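PDB 1W55: bifunctional enzyme IspD/IspF from Campylobacter jejuni, which catalyses two steps of isoprenoid precursor synthesis: cytidylyl transfer from CTP to methylerythritol phosphate, and cyclisation of the phosphorylated product to methylerythritol cyclodiphosphate with release of CMP. Local coordinates for residues 117-126 with 142-152. Residues are numbered along the deposited sequence; the frame is centred on the assembly and turned at random.
Sequences ADCITPALKV and IKLIQTPQISK. With EDO (1,2-ethanediol), chain F.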
loop_
_atom_site.group_PDB
_atom_site.type_symbol
_atom_site.label_atom_id
_atom_site.label_comp_id
_atom_site.label_asym_id
_atom_site.label_seq_id
_atom_site.Cartn_x
_atom_site.Cartn_y
_atom_site.Cartn_z
ATOM N N ALA A 117 20.571 9.637 38.077
ATOM C CA ALA A 117 20.963 11.055 38.120
ATOM C C ALA A 117 19.830 11.984 38.579
ATOM O O ALA A 117 18.755 11.518 38.965
ATOM C CB ALA A 117 21.525 11.499 36.753
ATOM N N ASP A 118 20.082 13.295 38.551
ATOM C CA ASP A 118 19.062 14.286 38.916
ATOM C C ASP A 118 18.138 14.640 37.742
ATOM O O ASP A 118 16.989 15.040 37.945
ATOM C CB ASP A 118 19.704 15.558 39.467
ATOM C CG ASP A 118 20.592 15.292 40.666
ATOM O OD1 ASP A 118 20.140 14.606 41.613
ATOM O OD2 ASP A 118 21.766 15.721 40.733
ATOM N N CYS A 119 18.655 14.492 36.525
ATOM C CA CYS A 119 17.899 14.780 35.318
ATOM C C CYS A 119 18.246 13.750 34.247
ATOM O O CYS A 119 19.430 13.478 34.001
ATOM C CB CYS A 119 18.207 16.200 34.837
ATOM S SG CYS A 119 17.385 16.708 33.314
ATOM N N ILE A 120 17.215 13.154 33.646
ATOM C CA ILE A 120 17.384 12.172 32.569
ATOM C C ILE A 120 16.852 12.726 31.253
ATOM O O ILE A 120 15.691 13.138 31.167
ATOM C CB ILE A 120 16.652 10.844 32.880
ATOM C CG1 ILE A 120 16.566 10.560 34.402
ATOM C CG2 ILE A 120 17.285 9.691 32.076
ATOM C CD1 ILE A 120 17.920 10.316 35.107
ATOM N N THR A 121 17.692 12.709 30.227
ATOM C CA THR A 121 17.376 13.366 28.967
ATOM C C THR A 121 17.892 12.564 27.773
ATOM O O THR A 121 18.952 11.934 27.852
ATOM C CB THR A 121 17.964 14.817 28.951
ATOM O OG1 THR A 121 17.632 15.467 27.715
ATOM C CG2 THR A 121 19.472 14.799 28.915
ATOM N N PRO A 122 17.140 12.580 26.676
ATOM C CA PRO A 122 17.632 12.047 25.406
ATOM C C PRO A 122 18.598 13.013 24.736
ATOM O O PRO A 122 18.537 14.225 24.943
ATOM C CB PRO A 122 16.357 11.878 24.559
ATOM C CG PRO A 122 15.211 12.269 25.427
ATOM C CD PRO A 122 15.762 13.083 26.561
ATOM N N ALA A 123 19.499 12.455 23.939
ATOM C CA ALA A 123 20.527 13.215 23.253
ATOM C C ALA A 123 20.951 12.444 22.015
ATOM O O ALA A 123 20.856 11.213 21.972
ATOM C CB ALA A 123 21.719 13.456 24.162
ATOM N N LEU A 124 21.429 13.182 21.026
ATOM C CA LEU A 124 21.926 12.619 19.789
ATOM C C LEU A 124 23.304 13.186 19.516
ATOM O O LEU A 124 23.579 14.340 19.823
ATOM C CB LEU A 124 20.994 12.970 18.627
ATOM C CG LEU A 124 19.566 12.432 18.686
ATOM C CD1 LEU A 124 18.733 13.079 17.589
ATOM C CD2 LEU A 124 19.540 10.907 18.580
ATOM N N LYS A 125 24.162 12.354 18.937
ATOM C CA LYS A 125 25.474 12.777 18.474
ATOM C C LYS A 125 25.330 13.321 17.060
ATOM O O LYS A 125 24.295 13.129 16.417
ATOM C CB LYS A 125 26.445 11.590 18.477
ATOM C CG LYS A 125 26.671 10.930 19.845
ATOM C CD LYS A 125 27.694 9.785 19.742
ATOM C CE LYS A 125 27.158 8.487 20.357
ATOM N NZ LYS A 125 26.405 7.620 19.383
ATOM N N VAL A 126 26.386 13.969 16.575
ATOM C CA VAL A 126 26.411 14.583 15.256
ATOM C C VAL A 126 27.667 14.143 14.492
ATOM O O VAL A 126 28.779 14.226 15.021
ATOM C CB VAL A 126 26.388 16.137 15.370
ATOM C CG1 VAL A 126 26.491 16.791 14.000
ATOM C CG2 VAL A 126 25.128 16.608 16.089
ATOM N N ILE A 142 29.871 17.370 20.431
ATOM C CA ILE A 142 28.546 17.976 20.347
ATOM C C ILE A 142 27.476 16.998 20.796
ATOM O O ILE A 142 27.515 15.827 20.420
ATOM C CB ILE A 142 28.269 18.460 18.907
ATOM C CG1 ILE A 142 29.240 19.592 18.518
ATOM C CG2 ILE A 142 26.797 18.863 18.726
ATOM C CD1 ILE A 142 28.907 20.974 19.104
ATOM N N LYS A 143 26.528 17.487 21.598
ATOM C CA LYS A 143 25.268 16.787 21.876
ATOM C C LYS A 143 24.085 17.661 21.456
ATOM O O LYS A 143 24.029 18.841 21.821
ATOM C CB LYS A 143 25.125 16.490 23.370
ATOM C CG LYS A 143 25.788 15.226 23.835
ATOM C CD LYS A 143 25.362 14.878 25.254
ATOM C CE LYS A 143 26.300 13.852 25.872
ATOM N NZ LYS A 143 27.670 14.394 26.130
ATOM N N LEU A 144 23.141 17.087 20.708
ATOM C CA LEU A 144 21.850 17.740 20.484
ATOM C C LEU A 144 20.868 17.157 21.481
ATOM O O LEU A 144 20.651 15.941 21.511
ATOM C CB LEU A 144 21.340 17.552 19.052
ATOM C CG LEU A 144 22.249 18.013 17.907
ATOM C CD1 LEU A 144 21.585 17.736 16.564
ATOM C CD2 LEU A 144 22.672 19.484 18.009
ATOM N N ILE A 145 20.300 18.020 22.320
ATOM C CA ILE A 145 19.427 17.568 23.385
ATOM C C ILE A 145 17.960 17.578 22.946
ATOM O O ILE A 145 17.518 18.438 22.178
ATOM C CB ILE A 145 19.631 18.409 24.680
ATOM C CG1 ILE A 145 21.110 18.448 25.101
ATOM C CG2 ILE A 145 18.777 17.874 25.802
ATOM C CD1 ILE A 145 21.723 17.080 25.491
ATOM N N GLN A 146 17.217 16.608 23.452
ATOM C CA GLN A 146 15.813 16.470 23.127
ATOM C C GLN A 146 15.029 16.408 24.432
ATOM O O GLN A 146 15.589 16.537 25.528
ATOM C CB GLN A 146 15.572 15.202 22.291
ATOM C CG GLN A 146 16.257 15.169 20.915
ATOM C CD GLN A 146 15.841 13.947 20.089
ATOM O OE1 GLN A 146 15.854 12.816 20.591
ATOM N NE2 GLN A 146 15.456 14.176 18.831
ATOM N N THR A 147 13.741 16.156 24.282
ATOM C CA THR A 147 12.746 16.137 25.342
ATOM C C THR A 147 11.924 14.866 24.959
ATOM O O THR A 147 11.990 14.477 23.784
ATOM C CB THR A 147 11.989 17.493 25.178
ATOM O OG1 THR A 147 12.326 18.413 26.232
ATOM C CG2 THR A 147 10.535 17.376 25.197
ATOM N N PRO A 148 11.194 14.179 25.858
ATOM C CA PRO A 148 10.984 14.516 27.275
ATOM C C PRO A 148 12.217 14.415 28.169
ATOM O O PRO A 148 13.171 13.698 27.859
ATOM C CB PRO A 148 9.952 13.473 27.751
ATOM C CG PRO A 148 9.427 12.788 26.510
ATOM C CD PRO A 148 10.496 12.938 25.477
ATOM N N GLN A 149 12.190 15.157 29.271
ATOM C CA GLN A 149 13.275 15.144 30.237
ATOM C C GLN A 149 12.636 14.895 31.599
ATOM O O GLN A 149 11.594 15.469 31.907
ATOM C CB GLN A 149 14.031 16.478 30.218
ATOM C CG GLN A 149 14.704 16.813 28.880
ATOM C CD GLN A 149 15.503 18.119 28.888
ATOM O OE1 GLN A 149 14.999 19.166 29.297
ATOM N NE2 GLN A 149 16.742 18.060 28.402
ATOM N N ILE A 150 13.229 14.012 32.395
ATOM C CA ILE A 150 12.721 13.748 33.737
ATOM C C ILE A 150 13.681 14.331 34.765
ATOM O O ILE A 150 14.899 14.107 34.691
ATOM C CB ILE A 150 12.539 12.229 33.998
ATOM C CG1 ILE A 150 11.667 11.583 32.934
ATOM C CG2 ILE A 150 11.909 11.991 35.366
ATOM C CD1 ILE A 150 11.757 10.055 32.933
ATOM N N SER A 151 13.125 15.051 35.733
ATOM C CA SER A 151 13.922 15.687 36.766
ATOM C C SER A 151 13.290 15.438 38.119
ATOM O O SER A 151 12.083 15.179 38.217
ATOM C CB SER A 151 14.011 17.200 36.527
ATOM O OG SER A 151 14.606 17.487 35.281
ATOM N N LYS A 152 14.110 15.523 39.160
ATOM C CA LYS A 152 13.594 15.598 40.521
ATOM C C LYS A 152 12.978 16.980 40.637
ATOM O O LYS A 152 13.632 17.999 40.366
ATOM C CB LYS A 152 14.700 15.402 41.566
ATOM C CG LYS A 152 15.448 14.065 41.458
ATOM C CD LYS A 152 15.360 13.255 42.758
ATOM C CE LYS A 152 16.346 12.072 42.775
ATOM N NZ LYS A 152 17.734 12.463 42.332
HETATM C C1 EDO F . 14.642 21.763 24.529
HETATM O O1 EDO F . 13.928 21.961 23.318
HETATM C C2 EDO F . 15.679 20.677 24.337
HETATM O O2 EDO F . 16.428 20.959 23.177
HETATM O O HOH W 1 28.600 14.531 18.415
#
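Thr121 lies alongside Gln149, both side chains pointing the same way, and the glutamine turns its amide nitrogen to the threonine hydroxyl: NE2 gives a nearly straight hydrogen bond to Thr121 OG1 (2.8 Å, 171° at the hydrogen), with OG1 almost in the amide plane. OG1 is placed there because it stands anti to the backbone N (chi1 -179°). Asp168 takes a second bond from NE2 and Asp169 N gives one to OE1, so the amide is gripped at both ends and its rotation fixed.

This pair marks the break between two antiparallel ladders. In one, Ile120 and Ile150 exchange backbone bonds, Ile120 N to Ile150 O being 2.7 Å; in the other Leu124 and Leu144 do the same. Between them the 142-152 chain loops out, with two extra residues, through Thr147 and the cis peptide before Pro148. Pro122 faces this loop, its CD 3.0 Å from Pro148 O, while its own carbonyl takes Gln146 N from well above the carbonyl plane. Gln146 reaches on obliquely past Leu124, whose CD1 comes 3.7 Å from Gln146 NE2, a nitrogen hydrogen-bonded to Glu186 O. At the ends, Val126 lays CG2 on Leu144 CG (3.7 Å), the two side chains nearly at right angles, and Lys152 NZ bridges to Asp118 OD1 (3.3 Å), while Asp118 OD2 takes Lys179 N.

Within the cytidylyltransferase domain, strand 119-124 is flanked by 142-145 and 149-152 along one edge and by parallel strand 180-184 along the other. Residues 142-144 also pair with a strand of the second subunit, carrying the sheet across the interface; strand 149-152 joins 91-96, and helix 104-111 covers Ile120, Pro122 and Ile150.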